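Local coordinates for periplasmic binding protein/LacI transcriptional regulator (Shewanella sp. ANA-3, PDB 5OCP), which probably delivers arabinose to an ABC transporter as its periplasmic binding protein, holding the sugar as alpha- or beta-L-arabinofuranose, at residues A[100-105]-A[266-271]. Numbering follows the deposited sequence.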
loop_
_atom_site.group_PDB
_atom_site.type_symbol
_atom_site.label_atom_id
_atom_site.label_comp_id
_atom_site.label_asym_id
_atom_site.label_seq_id
_atom_site.Cartn_x
_atom_site.Cartn_y
_atom_site.Cartn_z
ATOM N N LEU A 100 5.193 5.676 19.670
ATOM C CA LEU A 100 5.756 6.963 19.582
ATOM C C LEU A 100 4.946 7.765 18.553
ATOM O O LEU A 100 4.491 8.834 18.849
ATOM C CB LEU A 100 7.232 6.862 19.215
ATOM C CG LEU A 100 7.987 8.120 18.939
ATOM C CD1 LEU A 100 7.938 9.140 20.113
ATOM C CD2 LEU A 100 9.403 7.912 18.557
ATOM N N THR A 101 4.787 7.216 17.353
ATOM C CA THR A 101 4.036 7.893 16.303
ATOM C C THR A 101 3.801 6.985 15.101
ATOM O O THR A 101 4.357 5.890 15.017
ATOM C CB THR A 101 4.753 9.172 15.832
ATOM O OG1 THR A 101 3.881 9.927 14.980
ATOM C CG2 THR A 101 6.022 8.823 15.072
ATOM N N ARG A 102 2.971 7.449 14.171
ATOM C CA ARG A 102 2.658 6.686 12.969
ATOM C C ARG A 102 2.929 7.507 11.713
ATOM O O ARG A 102 2.456 8.635 11.583
ATOM C CB ARG A 102 1.199 6.225 12.993
ATOM C CG ARG A 102 0.694 5.700 11.659
ATOM C CD ARG A 102 -0.594 4.910 11.829
ATOM N NE ARG A 102 -1.010 4.268 10.586
ATOM C CZ ARG A 102 -1.966 4.734 9.789
ATOM N NH1 ARG A 102 -2.609 5.850 10.103
ATOM N NH2 ARG A 102 -2.279 4.084 8.675
ATOM N N ILE A 103 3.694 6.932 10.791
ATOM C CA ILE A 103 4.031 7.605 9.547
ATOM C C ILE A 103 3.226 6.909 8.464
ATOM O O ILE A 103 3.390 5.732 8.275
ATOM C CB ILE A 103 5.496 7.493 9.196
ATOM C CG1 ILE A 103 6.401 7.853 10.371
ATOM C CG2 ILE A 103 5.784 8.300 7.936
ATOM C CD1 ILE A 103 6.071 9.169 11.102
ATOM N N ALA A 104 2.289 7.615 7.806
ATOM C CA ALA A 104 1.417 6.936 6.888
ATOM C C ALA A 104 0.866 7.924 5.849
ATOM O O ALA A 104 0.814 9.121 6.105
ATOM C CB ALA A 104 0.304 6.233 7.624
ATOM N N SER A 105 0.403 7.408 4.731
ATOM C CA SER A 105 -0.488 8.180 3.871
ATOM C C SER A 105 -1.907 8.059 4.384
ATOM O O SER A 105 -2.216 7.279 5.324
ATOM C CB SER A 105 -0.405 7.670 2.417
ATOM O OG SER A 105 -0.900 6.315 2.446
ATOM N N ALA A 266 3.772 14.486 17.612
ATOM C CA ALA A 266 2.457 14.105 17.148
ATOM C C ALA A 266 2.385 12.620 16.903
ATOM O O ALA A 266 3.382 12.039 16.504
ATOM C CB ALA A 266 2.121 14.833 15.875
ATOM N N LYS A 267 1.186 12.076 17.038
ATOM C CA LYS A 267 0.915 10.651 16.958
ATOM C C LYS A 267 0.693 10.178 15.542
ATOM O O LYS A 267 0.810 8.980 15.273
ATOM C CB LYS A 267 -0.276 10.238 17.821
ATOM C CG LYS A 267 0.017 10.477 19.299
ATOM C CD LYS A 267 1.014 9.470 19.783
ATOM C CE LYS A 267 1.129 9.479 21.302
ATOM N NZ LYS A 267 2.216 8.556 21.780
ATOM N N LEU A 268 0.420 11.092 14.641
ATOM C CA LEU A 268 0.332 10.774 13.177
ATOM C C LEU A 268 0.928 11.836 12.354
ATOM O O LEU A 268 0.586 13.020 12.564
ATOM C CB LEU A 268 -1.183 10.613 12.786
ATOM C CG LEU A 268 -1.486 10.371 11.307
ATOM C CD1 LEU A 268 -0.863 9.046 10.847
ATOM C CD2 LEU A 268 -3.008 10.330 11.091
ATOM N N ILE A 269 1.842 11.477 11.411
ATOM C CA ILE A 269 2.503 12.380 10.514
ATOM C C ILE A 269 2.138 11.775 9.114
ATOM O O ILE A 269 2.435 10.586 8.832
ATOM C CB ILE A 269 4.019 12.288 10.675
ATOM C CG1 ILE A 269 4.477 12.629 12.104
ATOM C CG2 ILE A 269 4.680 13.091 9.629
ATOM C CD1 ILE A 269 4.059 13.967 12.506
ATOM N N SER A 270 1.448 12.536 8.284
ATOM C CA SER A 270 0.893 11.964 7.090
ATOM C C SER A 270 1.004 12.882 5.889
ATOM O O SER A 270 0.724 14.059 5.997
ATOM C CB SER A 270 -0.555 11.628 7.399
ATOM O OG SER A 270 -1.245 11.056 6.279
ATOM N N THR A 271 1.265 12.291 4.697
ATOM C CA THR A 271 1.203 13.016 3.433
ATOM C C THR A 271 0.725 11.979 2.405
ATOM O O THR A 271 1.122 10.804 2.548
ATOM C CB THR A 271 2.588 13.531 2.950
ATOM O OG1 THR A 271 3.064 14.524 3.871
ATOM C CG2 THR A 271 2.524 14.176 1.608
HETATM O O HOH W 1 4.455 10.456 20.915
HETATM O O HOH W 2 -3.306 9.491 7.518
#
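Arg102 and Leu268 run alongside each other, heading in the same direction from two neighbouring parallel strands. The arginine runs extended from CG to NE, and CD1 of Leu268 touches both its CG and, at 3.7 Å, its NH1. One face of the guanidinium rests on the methyl of Ala104, while NE is hydrogen-bonded to the backbone carbonyl of Arg89. In a parallel sheet, residues in register share a face and successive pairs alternate between faces; accordingly Ile103 and Ile269 pair on the other face, CD1 of Ile103 lying 3.8 Å from CB of Ile269. Between them the backbones are laced by bonds such as Ile269 N to Arg102 O, 2.9 Å and nearly straight. Side-chain hydroxyls work at both ends. Thr101 turns OG1 anti to its backbone N (chi1 -170°), whence it donates to Ala266 O at 2.7 Å; a valine here would probably leave that carbonyl without this donor just ahead of strand 268-270. Ser270 OG donates to Ala104 O at 2.8 Å, from above the carbonyl plane, and also accepts a bond from a water. Strand 268-270, joined in this way to 101-104, forms one margin of the six-stranded parallel sheet in one lobe of a two-lobed periplasmic sugar-binding fold.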